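Diaminopropionate ammonia-lyase (Escherichia coli, PDB 4D9I) catalyses the pyridoxal phosphate-dependent alpha,beta-elimination of both L- and D-2,3-diaminopropionate to pyruvate and ammonia, working as a homodimer. Local coordinates at residues B[24-29]-B[245-250]; B[204-209]-B[233-238]; B[100-105]-B[131-136]; B[115-120]-B[125-130]. All blocks are in the same frame, centred on the assembly; numbering follows the deposited sequence.

Contact 1: residues B[24-29]-B[245-250]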
loop_
_atom_site.group_PDB
_atom_site.type_symbol
_atom_site.label_atom_id
_atom_site.label_comp_id
_atom_site.label_asym_id
_atom_site.label_seq_id
_atom_site.Cartn_x
_atom_site.Cartn_y
_atom_site.Cartn_z
ATOM N N PHE B 24 -33.304 -8.978 -15.617
ATOM C CA PHE B 24 -32.018 -8.338 -15.297
ATOM C C PHE B 24 -31.142 -8.230 -16.549
ATOM O O PHE B 24 -30.188 -8.989 -16.700
ATOM C CB PHE B 24 -31.277 -9.079 -14.147
ATOM C CG PHE B 24 -32.121 -9.273 -12.902
ATOM C CD1 PHE B 24 -32.519 -8.178 -12.124
ATOM C CD2 PHE B 24 -32.558 -10.542 -12.534
ATOM C CE1 PHE B 24 -33.320 -8.349 -11.002
ATOM C CE2 PHE B 24 -33.377 -10.723 -11.417
ATOM C CZ PHE B 24 -33.759 -9.621 -10.644
ATOM N N SER B 25 -31.460 -7.271 -17.420
ATOM C CA SER B 25 -30.802 -7.125 -18.727
ATOM C C SER B 25 -30.387 -5.688 -19.053
ATOM O O SER B 25 -30.487 -4.805 -18.219
ATOM C CB SER B 25 -31.716 -7.659 -19.836
ATOM O OG SER B 25 -32.797 -6.772 -20.070
ATOM N N GLN B 26 -29.935 -5.461 -20.282
ATOM C CA GLN B 26 -29.519 -4.126 -20.727
ATOM C C GLN B 26 -30.552 -2.992 -20.566
ATOM O O GLN B 26 -30.196 -1.883 -20.161
ATOM C CB GLN B 26 -29.067 -4.189 -22.178
ATOM C CG GLN B 26 -27.599 -4.538 -22.312
ATOM C CD GLN B 26 -27.191 -4.766 -23.748
ATOM O OE1 GLN B 26 -27.483 -5.810 -24.336
ATOM N NE2 GLN B 26 -26.494 -3.797 -24.314
ATOM N N SER B 27 -31.816 -3.263 -20.898
ATOM C CA SER B 27 -32.830 -2.205 -20.904
ATOM C C SER B 27 -33.178 -1.679 -19.507
ATOM O O SER B 27 -33.288 -0.470 -19.325
ATOM C CB SER B 27 -34.084 -2.625 -21.687
ATOM O OG SER B 27 -34.514 -3.923 -21.315
ATOM N N GLN B 28 -33.325 -2.574 -18.528
ATOM C CA GLN B 28 -33.597 -2.158 -17.134
ATOM C C GLN B 28 -32.411 -1.423 -16.544
ATOM O O GLN B 28 -32.578 -0.420 -15.836
ATOM C CB GLN B 28 -33.975 -3.338 -16.233
ATOM C CG GLN B 28 -35.281 -4.015 -16.618
ATOM C CD GLN B 28 -35.054 -5.219 -17.507
ATOM O OE1 GLN B 28 -33.929 -5.462 -17.983
ATOM N NE2 GLN B 28 -36.111 -5.998 -17.721
ATOM N N ALA B 29 -31.209 -1.914 -16.843
ATOM C CA ALA B 29 -29.991 -1.220 -16.444
ATOM C C ALA B 29 -29.921 0.180 -17.065
ATOM O O ALA B 29 -29.608 1.135 -16.373
ATOM C CB ALA B 29 -28.766 -2.034 -16.806
ATOM N N VAL B 245 -24.066 -10.783 -19.167
ATOM C CA VAL B 245 -24.329 -11.982 -19.937
ATOM C C VAL B 245 -25.365 -11.653 -21.014
ATOM O O VAL B 245 -25.376 -12.266 -22.075
ATOM C CB VAL B 245 -24.704 -13.118 -18.956
ATOM C CG1 VAL B 245 -26.029 -13.781 -19.254
ATOM C CG2 VAL B 245 -23.539 -14.065 -18.727
ATOM N N ASP B 246 -26.185 -10.631 -20.761
ATOM C CA ASP B 246 -27.050 -10.081 -21.804
ATOM C C ASP B 246 -26.244 -9.370 -22.894
ATOM O O ASP B 246 -26.569 -9.490 -24.074
ATOM C CB ASP B 246 -28.118 -9.138 -21.219
ATOM C CG ASP B 246 -29.195 -8.767 -22.233
ATOM O OD1 ASP B 246 -29.757 -9.671 -22.891
ATOM O OD2 ASP B 246 -29.491 -7.562 -22.367
ATOM N N VAL B 247 -25.210 -8.634 -22.484
ATOM C CA VAL B 247 -24.298 -7.935 -23.391
ATOM C C VAL B 247 -23.374 -8.908 -24.126
ATOM O O VAL B 247 -23.205 -8.798 -25.342
ATOM C CB VAL B 247 -23.423 -6.910 -22.624
ATOM C CG1 VAL B 247 -22.298 -6.358 -23.496
ATOM C CG2 VAL B 247 -24.277 -5.772 -22.076
ATOM N N TYR B 248 -22.799 -9.867 -23.399
ATOM C CA TYR B 248 -21.697 -10.677 -23.923
ATOM C C TYR B 248 -21.977 -12.137 -24.267
ATOM O O TYR B 248 -21.131 -12.795 -24.903
ATOM C CB TYR B 248 -20.508 -10.614 -22.958
ATOM C CG TYR B 248 -19.876 -9.255 -22.831
ATOM C CD1 TYR B 248 -19.230 -8.664 -23.916
ATOM C CD2 TYR B 248 -19.913 -8.558 -21.614
ATOM C CE1 TYR B 248 -18.635 -7.420 -23.794
ATOM C CE2 TYR B 248 -19.316 -7.315 -21.480
ATOM C CZ TYR B 248 -18.680 -6.755 -22.572
ATOM O OH TYR B 248 -18.093 -5.526 -22.444
ATOM N N SER B 249 -23.151 -12.636 -23.884
ATOM C CA SER B 249 -23.499 -14.059 -23.971
ATOM C C SER B 249 -22.855 -14.827 -22.826
ATOM O O SER B 249 -21.687 -14.604 -22.494
ATOM C CB SER B 249 -23.120 -14.694 -25.324
ATOM O OG SER B 249 -21.780 -15.182 -25.274
ATOM N N PRO B 250 -23.621 -15.732 -22.199
ATOM C CA PRO B 250 -23.076 -16.489 -21.063
ATOM C C PRO B 250 -21.992 -17.507 -21.477
ATOM O O PRO B 250 -21.144 -17.860 -20.654
ATOM C CB PRO B 250 -24.314 -17.176 -20.469
ATOM C CG PRO B 250 -25.303 -17.234 -21.604
ATOM C CD PRO B 250 -25.055 -16.001 -22.423
#

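Contact 2: residues B[204-209]-B[233-238]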
loop_
_atom_site.group_PDB
_atom_site.type_symbol
_atom_site.label_atom_id
_atom_site.label_comp_id
_atom_site.label_asym_id
_atom_site.label_seq_id
_atom_site.Cartn_x
_atom_site.Cartn_y
_atom_site.Cartn_z
ATOM N N GLN B 204 -31.664 -4.557 -10.285
ATOM C CA GLN B 204 -31.673 -3.769 -11.501
ATOM C C GLN B 204 -30.857 -2.480 -11.322
ATOM O O GLN B 204 -30.085 -2.096 -12.212
ATOM C CB GLN B 204 -33.107 -3.467 -11.915
ATOM C CG GLN B 204 -33.887 -4.713 -12.316
ATOM C CD GLN B 204 -35.366 -4.453 -12.580
ATOM O OE1 GLN B 204 -35.964 -3.561 -12.002
ATOM N NE2 GLN B 204 -35.960 -5.253 -13.451
ATOM N N GLY B 205 -31.013 -1.823 -10.172
ATOM C CA GLY B 205 -30.276 -0.612 -9.903
ATOM C C GLY B 205 -28.778 -0.880 -9.909
ATOM O O GLY B 205 -27.996 -0.082 -10.446
ATOM N N TYR B 206 -28.373 -2.011 -9.328
ATOM C CA TYR B 206 -26.944 -2.388 -9.262
ATOM C C TYR B 206 -26.306 -2.461 -10.648
ATOM O O TYR B 206 -25.100 -2.258 -10.805
ATOM C CB TYR B 206 -26.769 -3.769 -8.624
ATOM C CG TYR B 206 -26.978 -3.861 -7.131
ATOM C CD1 TYR B 206 -26.969 -2.713 -6.306
ATOM C CD2 TYR B 206 -27.142 -5.103 -6.534
ATOM C CE1 TYR B 206 -27.128 -2.823 -4.934
ATOM C CE2 TYR B 206 -27.298 -5.227 -5.165
ATOM C CZ TYR B 206 -27.310 -4.086 -4.378
ATOM O OH TYR B 206 -27.470 -4.225 -3.026
ATOM N N ALA B 207 -27.124 -2.768 -11.646
ATOM C CA ALA B 207 -26.620 -3.001 -13.007
ATOM C C ALA B 207 -26.012 -1.764 -13.671
ATOM O O ALA B 207 -25.286 -1.889 -14.685
ATOM C CB ALA B 207 -27.719 -3.587 -13.885
ATOM N N THR B 208 -26.343 -0.587 -13.152
ATOM C CA THR B 208 -25.713 0.667 -13.589
ATOM C C THR B 208 -24.189 0.564 -13.605
ATOM O O THR B 208 -23.564 1.073 -14.521
ATOM C CB THR B 208 -26.148 1.874 -12.710
ATOM O OG1 THR B 208 -27.484 2.245 -13.061
ATOM C CG2 THR B 208 -25.267 3.091 -12.918
ATOM N N LEU B 209 -23.608 -0.079 -12.591
ATOM C CA LEU B 209 -22.141 -0.200 -12.515
ATOM C C LEU B 209 -21.624 -1.056 -13.655
ATOM O O LEU B 209 -20.532 -0.816 -14.159
ATOM C CB LEU B 209 -21.660 -0.706 -11.145
ATOM C CG LEU B 209 -21.765 -2.192 -10.773
ATOM C CD1 LEU B 209 -20.529 -2.947 -11.219
ATOM C CD2 LEU B 209 -21.982 -2.357 -9.267
ATOM N N VAL B 233 -25.312 -12.746 -0.527
ATOM C CA VAL B 233 -26.507 -13.472 -0.986
ATOM C C VAL B 233 -26.578 -13.557 -2.508
ATOM O O VAL B 233 -27.394 -14.308 -3.047
ATOM C CB VAL B 233 -27.831 -12.851 -0.489
ATOM C CG1 VAL B 233 -27.969 -13.021 1.028
ATOM C CG2 VAL B 233 -27.956 -11.395 -0.927
ATOM N N GLY B 234 -25.754 -12.774 -3.194
ATOM C CA GLY B 234 -25.715 -12.829 -4.650
ATOM C C GLY B 234 -26.607 -11.822 -5.341
ATOM O O GLY B 234 -26.888 -11.961 -6.527
ATOM N N ALA B 235 -27.059 -10.795 -4.627
ATOM C CA ALA B 235 -27.881 -9.769 -5.297
ATOM C C ALA B 235 -27.019 -8.996 -6.301
ATOM O O ALA B 235 -27.405 -8.833 -7.457
ATOM C CB ALA B 235 -28.561 -8.835 -4.290
ATOM N N MET B 236 -25.841 -8.541 -5.864
ATOM C CA MET B 236 -24.910 -7.889 -6.779
ATOM C C MET B 236 -24.524 -8.814 -7.937
ATOM O O MET B 236 -24.691 -8.439 -9.100
ATOM C CB MET B 236 -23.649 -7.366 -6.070
ATOM C CG MET B 236 -22.734 -6.537 -6.989
ATOM S SD MET B 236 -21.646 -7.468 -8.104
ATOM C CE MET B 236 -20.389 -8.039 -6.971
ATOM N N ALA B 237 -23.998 -10.004 -7.628
ATOM C CA ALA B 237 -23.565 -10.938 -8.693
ATOM C C ALA B 237 -24.711 -11.226 -9.655
ATOM O O ALA B 237 -24.529 -11.199 -10.870
ATOM C CB ALA B 237 -23.004 -12.243 -8.108
ATOM N N GLY B 238 -25.905 -11.475 -9.127
ATOM C CA GLY B 238 -27.051 -11.793 -9.993
ATOM C C GLY B 238 -27.359 -10.641 -10.945
ATOM O O GLY B 238 -27.433 -10.822 -12.159
#

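Contact 3: residues B[100-105]-B[131-136]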
loop_
_atom_site.group_PDB
_atom_site.type_symbol
_atom_site.label_atom_id
_atom_site.label_comp_id
_atom_site.label_asym_id
_atom_site.label_seq_id
_atom_site.Cartn_x
_atom_site.Cartn_y
_atom_site.Cartn_z
ATOM N N LEU B 100 -39.386 11.982 -14.325
ATOM C CA LEU B 100 -39.167 13.064 -13.372
ATOM C C LEU B 100 -37.719 13.097 -12.895
ATOM O O LEU B 100 -36.971 12.142 -13.099
ATOM C CB LEU B 100 -40.157 12.974 -12.196
ATOM C CG LEU B 100 -40.264 11.653 -11.428
ATOM C CD1 LEU B 100 -38.992 11.327 -10.654
ATOM C CD2 LEU B 100 -41.466 11.696 -10.494
ATOM N N SER B 101 -37.324 14.201 -12.272
ATOM C CA SER B 101 -35.983 14.313 -11.695
ATOM C C SER B 101 -35.994 13.879 -10.233
ATOM O O SER B 101 -37.034 13.906 -9.578
ATOM C CB SER B 101 -35.467 15.752 -11.814
ATOM O OG SER B 101 -36.355 16.681 -11.204
ATOM N N PHE B 102 -34.825 13.507 -9.731
ATOM C CA PHE B 102 -34.613 13.164 -8.328
ATOM C C PHE B 102 -34.918 14.360 -7.433
ATOM O O PHE B 102 -35.466 14.186 -6.344
ATOM C CB PHE B 102 -33.162 12.712 -8.128
ATOM C CG PHE B 102 -32.900 12.038 -6.810
ATOM C CD1 PHE B 102 -32.210 12.706 -5.798
ATOM C CD2 PHE B 102 -33.307 10.729 -6.585
ATOM C CE1 PHE B 102 -31.947 12.074 -4.582
ATOM C CE2 PHE B 102 -33.050 10.097 -5.369
ATOM C CZ PHE B 102 -32.360 10.768 -4.373
ATOM N N GLU B 103 -34.583 15.567 -7.904
ATOM C CA GLU B 103 -34.901 16.802 -7.182
ATOM C C GLU B 103 -36.404 17.048 -7.112
ATOM O O GLU B 103 -36.910 17.496 -6.083
ATOM C CB GLU B 103 -34.193 18.008 -7.796
ATOM C CG GLU B 103 -34.541 19.334 -7.123
ATOM C CD GLU B 103 -33.528 20.432 -7.385
ATOM O OE1 GLU B 103 -32.611 20.239 -8.221
ATOM O OE2 GLU B 103 -33.648 21.504 -6.749
ATOM N N HIS B 104 -37.119 16.753 -8.195
ATOM C CA HIS B 104 -38.581 16.795 -8.139
ATOM C C HIS B 104 -39.089 15.856 -7.083
ATOM O O HIS B 104 -40.030 16.189 -6.347
ATOM C CB HIS B 104 -39.215 16.483 -9.490
ATOM C CG HIS B 104 -39.177 17.636 -10.464
ATOM N ND1 HIS B 104 -38.828 17.480 -11.755
ATOM C CD2 HIS B 104 -39.449 18.994 -10.292
ATOM C CE1 HIS B 104 -38.881 18.673 -12.381
ATOM N NE2 HIS B 104 -39.258 19.599 -11.483
ATOM N N LEU B 105 -38.468 14.681 -6.985
ATOM C CA LEU B 105 -38.816 13.699 -5.951
ATOM C C LEU B 105 -38.491 14.196 -4.544
ATOM O O LEU B 105 -39.313 14.057 -3.633
ATOM C CB LEU B 105 -38.125 12.347 -6.188
ATOM C CG LEU B 105 -38.886 11.246 -6.926
ATOM C CD1 LEU B 105 -38.058 9.974 -7.006
ATOM C CD2 LEU B 105 -40.225 10.969 -6.255
ATOM N N ALA B 131 -33.383 7.830 1.991
ATOM C CA ALA B 131 -34.398 8.382 2.877
ATOM C C ALA B 131 -34.119 9.852 3.222
ATOM O O ALA B 131 -35.036 10.691 3.146
ATOM C CB ALA B 131 -34.543 7.544 4.149
ATOM N N GLN B 132 -32.877 10.161 3.610
ATOM C CA GLN B 132 -32.485 11.544 3.949
ATOM C C GLN B 132 -32.720 12.491 2.770
ATOM O O GLN B 132 -33.372 13.514 2.917
ATOM C CB GLN B 132 -31.019 11.636 4.432
ATOM C CG GLN B 132 -30.677 12.966 5.125
ATOM C CD GLN B 132 -29.184 13.140 5.428
ATOM O OE1 GLN B 132 -28.324 12.535 4.785
ATOM N NE2 GLN B 132 -28.874 13.990 6.397
ATOM N N GLN B 133 -32.194 12.131 1.603
ATOM C CA GLN B 133 -32.419 12.881 0.365
ATOM C C GLN B 133 -33.899 13.176 0.067
ATOM O O GLN B 133 -34.263 14.300 -0.287
ATOM C CB GLN B 133 -31.795 12.120 -0.819
ATOM C CG GLN B 133 -30.275 12.121 -0.821
ATOM C CD GLN B 133 -29.682 13.509 -0.985
ATOM O OE1 GLN B 133 -28.814 13.922 -0.218
ATOM N NE2 GLN B 133 -30.150 14.239 -1.989
ATOM N N LEU B 134 -34.746 12.162 0.203
ATOM C CA LEU B 134 -36.150 12.301 -0.172
ATOM C C LEU B 134 -37.060 12.834 0.941
ATOM O O LEU B 134 -38.290 12.910 0.775
ATOM C CB LEU B 134 -36.691 10.979 -0.745
ATOM C CG LEU B 134 -36.003 10.538 -2.041
ATOM C CD1 LEU B 134 -36.699 9.325 -2.638
ATOM C CD2 LEU B 134 -35.927 11.679 -3.055
ATOM N N GLY B 135 -36.468 13.218 2.068
ATOM C CA GLY B 135 -37.253 13.743 3.201
ATOM C C GLY B 135 -38.148 12.711 3.865
ATOM O O GLY B 135 -39.196 13.045 4.429
ATOM N N GLN B 136 -37.735 11.448 3.794
ATOM C CA GLN B 136 -38.459 10.334 4.418
ATOM C C GLN B 136 -37.678 9.863 5.647
ATOM O O GLN B 136 -36.586 10.357 5.915
ATOM C CB GLN B 136 -38.642 9.173 3.423
ATOM C CG GLN B 136 -39.270 9.540 2.077
ATOM C CD GLN B 136 -40.597 10.271 2.210
ATOM O OE1 GLN B 136 -41.478 9.856 2.970
ATOM N NE2 GLN B 136 -40.752 11.370 1.463
#

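Contact 4: residues B[115-120]-B[125-130]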
loop_
_atom_site.group_PDB
_atom_site.type_symbol
_atom_site.label_atom_id
_atom_site.label_comp_id
_atom_site.label_asym_id
_atom_site.label_seq_id
_atom_site.Cartn_x
_atom_site.Cartn_y
_atom_site.Cartn_z
ATOM N N PHE B 115 -38.678 3.751 6.112
ATOM C CA PHE B 115 -38.004 2.586 5.543
ATOM C C PHE B 115 -37.203 1.847 6.593
ATOM O O PHE B 115 -36.329 2.432 7.229
ATOM C CB PHE B 115 -37.089 3.008 4.392
ATOM C CG PHE B 115 -37.828 3.631 3.256
ATOM C CD1 PHE B 115 -38.659 2.858 2.456
ATOM C CD2 PHE B 115 -37.728 4.993 3.010
ATOM C CE1 PHE B 115 -39.366 3.428 1.408
ATOM C CE2 PHE B 115 -38.447 5.579 1.976
ATOM C CZ PHE B 115 -39.253 4.796 1.165
ATOM N N ALA B 116 -37.466 0.553 6.729
ATOM C CA ALA B 116 -36.842 -0.253 7.784
ATOM C C ALA B 116 -35.930 -1.321 7.189
ATOM O O ALA B 116 -36.303 -2.023 6.242
ATOM C CB ALA B 116 -37.900 -0.874 8.678
ATOM N N THR B 117 -34.724 -1.434 7.747
ATOM C CA THR B 117 -33.690 -2.216 7.110
ATOM C C THR B 117 -32.705 -2.795 8.112
ATOM O O THR B 117 -32.341 -2.128 9.071
ATOM C CB THR B 117 -32.941 -1.313 6.103
ATOM O OG1 THR B 117 -33.851 -0.942 5.054
ATOM C CG2 THR B 117 -31.737 -2.007 5.507
ATOM N N THR B 118 -32.294 -4.041 7.876
ATOM C CA THR B 118 -31.130 -4.650 8.530
ATOM C C THR B 118 -29.919 -4.642 7.590
ATOM O O THR B 118 -30.051 -4.880 6.390
ATOM C CB THR B 118 -31.406 -6.093 9.015
ATOM O OG1 THR B 118 -32.268 -6.058 10.158
ATOM C CG2 THR B 118 -30.106 -6.777 9.428
ATOM N N THR B 119 -28.743 -4.367 8.153
ATOM C CA THR B 119 -27.522 -4.254 7.385
ATOM C C THR B 119 -26.282 -4.524 8.229
ATOM O O THR B 119 -26.283 -4.339 9.453
ATOM C CB THR B 119 -27.363 -2.847 6.782
ATOM O OG1 THR B 119 -26.309 -2.866 5.798
ATOM C CG2 THR B 119 -27.046 -1.816 7.887
ATOM N N ASP B 120 -25.214 -4.948 7.569
ATOM C CA ASP B 120 -23.943 -5.066 8.277
ATOM C C ASP B 120 -23.037 -3.910 7.853
ATOM O O ASP B 120 -21.861 -3.866 8.208
ATOM C CB ASP B 120 -23.304 -6.436 8.034
ATOM C CG ASP B 120 -22.992 -6.680 6.572
ATOM O OD1 ASP B 120 -22.519 -7.792 6.241
ATOM O OD2 ASP B 120 -23.220 -5.757 5.753
ATOM N N ARG B 125 -26.715 1.864 4.788
ATOM C CA ARG B 125 -26.190 3.194 4.538
ATOM C C ARG B 125 -26.809 3.793 3.287
ATOM O O ARG B 125 -27.178 4.968 3.280
ATOM C CB ARG B 125 -24.663 3.150 4.386
ATOM C CG ARG B 125 -24.030 4.520 4.275
ATOM C CD ARG B 125 -22.544 4.456 4.590
ATOM N NE ARG B 125 -21.870 5.713 4.281
ATOM C CZ ARG B 125 -20.549 5.875 4.317
ATOM N NH1 ARG B 125 -19.760 4.864 4.681
ATOM N NH2 ARG B 125 -20.019 7.051 4.006
ATOM N N GLY B 126 -26.899 2.988 2.224
ATOM C CA GLY B 126 -27.577 3.407 1.000
ATOM C C GLY B 126 -29.052 3.754 1.214
ATOM O O GLY B 126 -29.548 4.750 0.656
ATOM N N VAL B 127 -29.757 2.933 1.999
ATOM C CA VAL B 127 -31.163 3.204 2.389
ATOM C C VAL B 127 -31.292 4.514 3.189
ATOM O O VAL B 127 -32.152 5.357 2.907
ATOM C CB VAL B 127 -31.786 1.998 3.151
ATOM C CG1 VAL B 127 -33.155 2.345 3.752
ATOM C CG2 VAL B 127 -31.915 0.801 2.208
ATOM N N ALA B 128 -30.428 4.682 4.183
ATOM C CA ALA B 128 -30.453 5.863 5.014
ATOM C C ALA B 128 -30.197 7.111 4.165
ATOM O O ALA B 128 -30.860 8.136 4.336
ATOM C CB ALA B 128 -29.424 5.740 6.124
ATOM N N TRP B 129 -29.242 7.002 3.245
ATOM C CA TRP B 129 -28.887 8.093 2.357
ATOM C C TRP B 129 -30.077 8.509 1.520
ATOM O O TRP B 129 -30.392 9.701 1.435
ATOM C CB TRP B 129 -27.686 7.699 1.480
ATOM C CG TRP B 129 -27.331 8.764 0.493
ATOM C CD1 TRP B 129 -26.443 9.821 0.665
ATOM C CD2 TRP B 129 -27.898 8.946 -0.843
ATOM N NE1 TRP B 129 -26.418 10.622 -0.451
ATOM C CE2 TRP B 129 -27.260 10.150 -1.396
ATOM C CE3 TRP B 129 -28.849 8.268 -1.606
ATOM C CZ2 TRP B 129 -27.554 10.615 -2.671
ATOM C CZ3 TRP B 129 -29.148 8.754 -2.886
ATOM C CH2 TRP B 129 -28.516 9.903 -3.400
ATOM N N ALA B 130 -30.746 7.543 0.898
ATOM C CA ALA B 130 -31.906 7.832 0.053
ATOM C C ALA B 130 -33.073 8.426 0.838
ATOM O O ALA B 130 -33.677 9.411 0.396
ATOM C CB ALA B 130 -32.345 6.588 -0.705
#

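Contact 1: residues B[24-29]-B[245-250]
Ser25 and Gln26 meet Asp246 where helix 26-36 begins beside the last turn of helix 235-248. Ser25 holds the N-cap position. Its CB lies 3.4 Å from Asp246 OD2, so the carboxylate packs on the serine's carbon. Ser25 OG is hydrogen-bonded to Gln28 OE1 at 2.7 Å and has a second partner in Pro22 O. Gln28 OE1 also accepts from Ser25 N, so two bonds grip the glutamine carbonyl. Gln26 follows as the first helical residue. Its backbone N donates to Asp246 OD2 over 3.0 Å, nearly straight at 169°. The oxygen is met on its anti side, 33° out of the carboxylate plane. Asp246 has CG anti to its backbone N (chi1 -169°), which sends the carboxylate across to the start of the other helix. The Gln26 chain then runs on past the carboxylate and crosses Val247 at about a right angle, with its CG 3.6 Å from Val247 CG2. Val247 also packs on Val214 and Arg218 of helix 208-220. Ser25 is thus the N-cap of helix 26-36, while Asp246 of helix 235-248 takes the N-H of Gln26 from outside; its negative charge would probably suit that helix end.

Contact 2: residues B[204-209]-B[233-238]
Tyr206 reaches the first turn of helix 235-248 and touches Ala235 and Met236. The contact is apolar and buried. Tyr206 CE2 lies 3.9 Å from Ala235 CB, and its CD2 is 4.2 Å from Met236 CB. The ring also packs on main chain: CD2 comes to 3.6 Å from Met236 CA. Ala235 O sits at the ring edge, near its plane, 3.9 Å from Tyr206 CD2. The tyrosine has CG anti to its carbonyl carbon (chi1 -74°), and this carries one long side of the ring to the helix start. Met236 bends at chi2 and chi3, and its end leads away to Phe76 and strand 226-230. Phe76 also meets the Tyr206 ring edge-to-face. Without the ring, as with an alanine here, a gap is likely to open beside Ala235 and Met236, and Phe76 would probably lose its aromatic partner. The polar work is done by the backbone of 233-238. Val233 N, Gly234 N and Met236 N each donate to a phosphate oxygen of the cofactor-bearing lysine at position 77. Gly234, the N-cap, has positive phi, and a side chain there would jam against the preceding carbonyl. Carbon contacts thus back a turn whose N-H groups hold the cofactor phosphate.

Contact 3: residues B[100-105]-B[131-136]
The short helix 102-106 meets the end of helix 122-133, and the backbones come nearest at Leu105 and Leu134, with CA atoms 6.5 Å apart. Phe102 carries much of the contact. Leu134 CD2 stands over one face of its ring, 4.2 Å from the centroid and 21° off the normal, a CH-pi contact offset toward the rim. Gln133 comes at the ring edge instead, where its CB is 3.8 Å from Phe102 CE1. The Gln133 chain bends at chi2, and NE2 thereby also lies in the ring plane at the edge; amide and ring are only 16° from coplanar. With CG anti to the backbone N (chi1 -167°), Phe102 holds its ring out to both partners. Leu134 CD2 touches Leu105 CB too, at 3.9 Å, so this one methyl meets both residues. A serine in place of Phe102 would probably leave Leu134 CD2 without the ring it rests on and free Gln133 to turn. The start of helix 102-106 and the end of helix 122-133 each have a capping motif. Ser101 OG accepts from His104 N, an N-cap bond, while Gly135 is the C-prime residue of a Schellman motif. Ile39 packs on Phe102, Ala86 and Cys90 of helix 81-93 on Leu105, and Gln136 OE1 accepts from Met113 N, just before strand 114-118.

Contact 4: residues B[115-120]-B[125-130]
Val127 faces Phe115 and Thr117, two residues on the same side of strand 114-118. Its CG1 does most of the touching. This methyl is 3.6 Å from Thr117 OG1 and 4.0 Å from Phe115 CB, so it sits across both strand residues. CG2 also approaches the threonine, 3.9 Å from OG1. Val127 has CG1 anti to its backbone N (chi1 171°), and both methyls thus reach the strand. Thr117 crosses the valine obliquely. The hydroxyl is buried but satisfied, since it is hydrogen-bonded to Val187 O; the valine methyls merely pack against it. Phe115 meets the valine with CB alone. Its chi1 of -62° turns the ring away from Val127, toward Ile85 and Leu88 of helix 81-93. Farther along, Thr119 OG1 bonds to Gly121 N and Gly124 N at the start of the helix. Asp120, the inferred proton acceptor for the L-isomer, follows and bonds to Gly288 N and a bound Tris molecule. Val127 thus seats helix 122-133 on its preceding strand in the beta-alpha-beta unit that runs on to strand 137-142, with Ile85 of helix 81-93 touching both Phe115 and Val127.

In the fold
From the N terminus, contact 1 opens first, at residues 24-29, and closes last, at 245-250, so the other three nest inside its loop. Contact 3 opens next, at 100-105. Contact 4 lies within it, and both share helix 122-133: contact 4 ties the helix to strand 114-118 of the four-stranded parallel sheet, contact 3 ties its end to helix 102-106. They touch through Phe102 and Trp129. Contact 2 follows in series. It shares helix 235-248 with contact 1, one at the phosphate-binding start and one at the far end, and the two touch where Ala29 packs on Ala207. Contacts 2 and 4 lie about 16 Å apart between centres.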